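Local coordinates for hypothetical protein SSO2273 (Sulfolobus solfataricus, PDB 2X4H) that probably acts as a metal-dependent, DNA-binding transcriptional repressor of the DtxR/MntR family and carries bound zinc ions, at residues R86-E89 against I90-N94; I95-D98 against K99-C103. One frame throughout, in Å; residues are numbered along the deposited sequence.

How the contacts relate
Contact 1 and contact 2 follow one another along the chain, their centres about 8 Å apart. Residues 86-94 are the last turns of helix 72-94; residues 95-103 make the loop that leaves it and the first turn of helix 99-107, so together they belong to two successive helices joined by a short loop, within the metal-binding and dimerisation region. The turn is tied back by a probable hydrogen bond from Ile97 N to Leu92 O (2.9 Å), while Val93 packs on Lys99. Glu89 of contact 1 and Cys103 of contact 2 bind the same zinc, which joins the two helices through metal. Both contacts also touch the second subunit, consistent with a dimeric regulator.

Contact 1. Residues R86-E89 against I90-N94; sequences RVIE and ILLVN. With ZN (zinc ion), chain N; ZN (zinc ion), chain M.
Four consecutive main-chain hydrogen bonds join residues 86-89 to residues 90-93: Ile90 N to Arg86 O, Leu91 N to Val87 O, and, both at 2.9 Å, Leu92 N to Ile88 O and Val93 N to Glu89 O. On the same turn Glu89 turns its carboxylate to two zinc ions, OE1 binding one at 1.9 Å and OE2 the other at 2.1 Å. Its CG lies beside the backbone N (chi1 -72°) and the chain then runs extended, carrying the carboxylate well off the helix to span the pair. A water lies between the metals, 2.2 Å from the zinc held by OE2 and farther from its companion. His85 and Cys103 share the OE2 zinc, Cys131 and His133 the other, so a glutamate, with two oxygens on one flat group, suits a bridging place. The four main-chain bonds follow the i to i+4 pattern of an alpha-helix, here the end of helix 72-94 in the metal-binding and dimerisation region of a DtxR/MntR-like protein. Another face of the helix is apolar. Ile88 and Leu92, one turn apart, run alongside each other in the same direction, Ile88 CG2 meeting Leu92 CD1 at 3.7 Å; both side chains face helix 99-107, Ile88 against Ser106 and Leu92 against Ala102. An alanine in place of Leu92 would probably leave Ile88 CG2 without its neighbour and open a gap towards Ala102 and Ile117 of the second subunit. Leu91 packs against Leu91 of the second subunit, and Val93 sets CG2 3.5 Å from Glu89 O.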
loop_
_atom_site.group_PDB
_atom_site.type_symbol
_atom_site.label_atom_id
_atom_site.label_comp_id
_atom_site.label_asym_id
_atom_site.label_seq_id
_atom_site.Cartn_x
_atom_site.Cartn_y
_atom_site.Cartn_z
ATOM N N ARG C 86 -11.558 12.076 -19.366
ATOM C CA ARG C 86 -12.013 12.956 -20.426
ATOM C C ARG C 86 -12.351 12.218 -21.739
ATOM O O ARG C 86 -13.314 12.581 -22.438
ATOM C CB ARG C 86 -10.954 14.051 -20.614
ATOM C CG ARG C 86 -10.905 14.995 -19.427
ATOM C CD ARG C 86 -9.807 16.051 -19.485
ATOM N NE ARG C 86 -9.848 16.849 -18.261
ATOM C CZ ARG C 86 -8.945 17.749 -17.876
ATOM N NH1 ARG C 86 -7.853 17.999 -18.575
ATOM N NH2 ARG C 86 -9.116 18.374 -16.728
ATOM N N VAL C 87 -11.592 11.177 -22.072
ATOM C CA VAL C 87 -11.960 10.322 -23.192
ATOM C C VAL C 87 -13.312 9.634 -22.936
ATOM O O VAL C 87 -14.174 9.621 -23.813
ATOM C CB VAL C 87 -10.859 9.297 -23.499
ATOM C CG1 VAL C 87 -11.349 8.249 -24.493
ATOM C CG2 VAL C 87 -9.590 10.022 -24.007
ATOM N N ILE C 88 -13.514 9.079 -21.742
ATOM C CA ILE C 88 -14.816 8.505 -21.396
ATOM C C ILE C 88 -15.926 9.555 -21.501
ATOM O O ILE C 88 -16.970 9.277 -22.078
ATOM C CB ILE C 88 -14.809 7.848 -20.004
ATOM C CG1 ILE C 88 -14.167 6.461 -20.080
ATOM C CG2 ILE C 88 -16.243 7.661 -19.483
ATOM C CD1 ILE C 88 -13.713 5.943 -18.755
ATOM N N GLU C 89 -15.695 10.768 -21.003
ATOM C CA GLU C 89 -16.710 11.806 -21.095
ATOM C C GLU C 89 -17.192 12.011 -22.520
ATOM O O GLU C 89 -18.382 12.185 -22.745
ATOM C CB GLU C 89 -16.198 13.160 -20.616
ATOM C CG GLU C 89 -16.006 13.268 -19.160
ATOM C CD GLU C 89 -15.925 14.708 -18.677
ATOM O OE1 GLU C 89 -15.377 15.589 -19.405
ATOM O OE2 GLU C 89 -16.377 14.933 -17.525
ATOM N N ILE C 90 -16.251 12.042 -23.464
ATOM C CA ILE C 90 -16.567 12.248 -24.863
ATOM C C ILE C 90 -17.430 11.127 -25.407
ATOM O O ILE C 90 -18.413 11.395 -26.113
ATOM C CB ILE C 90 -15.311 12.416 -25.741
ATOM C CG1 ILE C 90 -14.688 13.794 -25.486
ATOM C CG2 ILE C 90 -15.660 12.298 -27.257
ATOM C CD1 ILE C 90 -13.353 14.027 -26.150
ATOM N N LEU C 91 -17.067 9.882 -25.087
ATOM C CA LEU C 91 -17.889 8.728 -25.479
ATOM C C LEU C 91 -19.298 8.911 -24.941
ATOM O O LEU C 91 -20.261 8.701 -25.666
ATOM C CB LEU C 91 -17.304 7.392 -24.988
ATOM C CG LEU C 91 -18.198 6.153 -25.153
ATOM C CD1 LEU C 91 -18.452 5.855 -26.613
ATOM C CD2 LEU C 91 -17.577 4.932 -24.394
ATOM N N LEU C 92 -19.416 9.327 -23.688
ATOM C CA LEU C 92 -20.715 9.378 -23.026
ATOM C C LEU C 92 -21.590 10.476 -23.612
ATOM O O LEU C 92 -22.789 10.268 -23.865
ATOM C CB LEU C 92 -20.550 9.515 -21.510
ATOM C CG LEU C 92 -19.858 8.341 -20.808
ATOM C CD1 LEU C 92 -19.880 8.528 -19.313
ATOM C CD2 LEU C 92 -20.481 6.990 -21.177
ATOM N N VAL C 93 -20.990 11.626 -23.913
ATOM C CA VAL C 93 -21.743 12.692 -24.564
ATOM C C VAL C 93 -22.135 12.250 -25.969
ATOM O O VAL C 93 -23.266 12.517 -26.411
ATOM C CB VAL C 93 -20.966 14.032 -24.541
ATOM C CG1 VAL C 93 -21.561 15.065 -25.500
ATOM C CG2 VAL C 93 -20.921 14.586 -23.114
ATOM N N ASN C 94 -21.236 11.564 -26.679
ATOM C CA ASN C 94 -21.513 11.197 -28.097
ATOM C C ASN C 94 -22.617 10.136 -28.196
ATOM O O ASN C 94 -23.278 10.010 -29.243
ATOM C CB ASN C 94 -20.274 10.675 -28.825
ATOM C CG ASN C 94 -19.253 11.740 -29.103
ATOM O OD1 ASN C 94 -19.426 12.926 -28.754
ATOM N ND2 ASN C 94 -18.147 11.328 -29.742
HETATM ZN ZN ZN N . -14.743 17.243 -18.737
HETATM ZN ZN ZN M . -15.246 15.756 -15.975
HETATM O O HOH W 1 -13.506 16.986 -16.603
#

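Contact 2. Residues I95-D98 against K99-C103. With ZN (zinc ion), chain M.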
loop_
_atom_site.group_PDB
_atom_site.type_symbol
_atom_site.label_atom_id
_atom_site.label_comp_id
_atom_site.label_asym_id
_atom_site.label_seq_id
_atom_site.Cartn_x
_atom_site.Cartn_y
_atom_site.Cartn_z
ATOM N N ILE C 95 -22.820 9.374 -27.117
ATOM C CA ILE C 95 -23.905 8.394 -27.111
ATOM C C ILE C 95 -25.137 8.916 -26.404
ATOM O O ILE C 95 -26.044 8.143 -26.129
ATOM C CB ILE C 95 -23.462 7.031 -26.515
ATOM C CG1 ILE C 95 -23.304 7.090 -24.994
ATOM C CG2 ILE C 95 -22.139 6.579 -27.135
ATOM C CD1 ILE C 95 -22.841 5.768 -24.385
ATOM N N GLY C 96 -25.180 10.211 -26.106
ATOM C CA GLY C 96 -26.414 10.857 -25.646
ATOM C C GLY C 96 -26.570 11.205 -24.175
ATOM O O GLY C 96 -27.647 11.559 -23.748
ATOM N N ILE C 97 -25.511 11.110 -23.386
ATOM C CA ILE C 97 -25.577 11.471 -21.960
ATOM C C ILE C 97 -25.157 12.946 -21.755
ATOM O O ILE C 97 -24.127 13.367 -22.255
ATOM C CB ILE C 97 -24.699 10.505 -21.115
ATOM C CG1 ILE C 97 -25.246 9.079 -21.255
ATOM C CG2 ILE C 97 -24.740 10.887 -19.651
ATOM C CD1 ILE C 97 -24.420 7.996 -20.706
ATOM N N ASP C 98 -25.958 13.718 -21.026
ATOM C CA ASP C 98 -25.646 15.127 -20.704
ATOM C C ASP C 98 -24.278 15.293 -20.009
ATOM O O ASP C 98 -23.889 14.462 -19.182
ATOM C CB ASP C 98 -26.802 15.718 -19.869
ATOM C CG ASP C 98 -26.335 16.541 -18.686
ATOM O OD1 ASP C 98 -26.567 17.776 -18.686
ATOM O OD2 ASP C 98 -25.746 15.961 -17.753
ATOM N N LYS C 99 -23.557 16.365 -20.330
ATOM C CA LYS C 99 -22.142 16.457 -19.967
ATOM C C LYS C 99 -21.871 16.477 -18.459
ATOM O O LYS C 99 -20.837 15.994 -18.014
ATOM C CB LYS C 99 -21.446 17.656 -20.636
ATOM C CG LYS C 99 -21.900 19.011 -20.169
ATOM C CD LYS C 99 -21.006 20.125 -20.694
ATOM C CE LYS C 99 -21.535 21.465 -20.268
ATOM N NZ LYS C 99 -20.918 22.520 -21.096
ATOM N N GLN C 100 -22.768 17.061 -17.676
ATOM C CA GLN C 100 -22.556 17.078 -16.246
ATOM C C GLN C 100 -22.740 15.668 -15.679
ATOM O O GLN C 100 -21.941 15.215 -14.883
ATOM C CB GLN C 100 -23.470 18.072 -15.554
ATOM C CG GLN C 100 -23.397 17.956 -14.037
ATOM C CD GLN C 100 -23.093 19.264 -13.354
ATOM O OE1 GLN C 100 -23.617 20.314 -13.736
ATOM N NE2 GLN C 100 -22.248 19.212 -12.321
ATOM N N THR C 101 -23.789 14.977 -16.114
ATOM C CA THR C 101 -24.003 13.591 -15.728
ATOM C C THR C 101 -22.879 12.703 -16.264
ATOM O O THR C 101 -22.480 11.737 -15.623
ATOM C CB THR C 101 -25.366 13.091 -16.240
ATOM O OG1 THR C 101 -26.401 13.996 -15.825
ATOM C CG2 THR C 101 -25.654 11.688 -15.715
ATOM N N ALA C 102 -22.352 13.045 -17.435
ATOM C CA ALA C 102 -21.201 12.339 -17.998
ATOM C C ALA C 102 -19.976 12.464 -17.104
ATOM O O ALA C 102 -19.260 11.499 -16.904
ATOM C CB ALA C 102 -20.881 12.875 -19.414
ATOM N N CYS C 103 -19.726 13.660 -16.584
ATOM C CA CYS C 103 -18.590 13.896 -15.718
ATOM C C CYS C 103 -18.704 13.036 -14.446
ATOM O O CYS C 103 -17.760 12.349 -14.070
ATOM C CB CYS C 103 -18.500 15.390 -15.363
ATOM S SG CYS C 103 -16.939 15.854 -14.578
HETATM ZN ZN ZN M . -15.246 15.756 -15.975
HETATM O O HOH W 2 -24.754 19.479 -18.293
HETATM O O HOH W 1 -13.506 16.986 -16.603
#
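The backbone leaves helical angles at Ile95, passes through Gly96 with positive phi and reaches the N-cap, Asp98, just before the helix that starts at Lys99; the Asp98 carbonyl O accepts from Ala102 N at 2.7 Å. Asp98 OD2 takes two hydrogen bonds from Thr101, one from the backbone N (2.7 Å, N-H...O angle 171°), met nearly along the C-O axis, and one from OG1 (2.8 Å), which comes from above the carboxylate plane. Thr101 can give both because OG1 sits beside its own backbone N (chi1 -52°). The negative carboxylate would probably also favour the helix start electrostatically, and a water bridges Asp98 OD1 to Gln100 N. Gly96 is the C-prime residue of a Schellman motif ending helix 72-94; a CB at Gly96 would press on the preceding carbonyl, which explains the glycine. Next to the cap in sequence, Ile97 CG2 lies 3.9 Å from Ala102 N and 4.1 Å from Thr101 CB, its side chain set roughly perpendicular to that of Thr101. The small Ala102 also fits against Val93. One residue on, Cys103 SG, anti to its own backbone N (chi1 -168°), binds zinc at 2.2 Å.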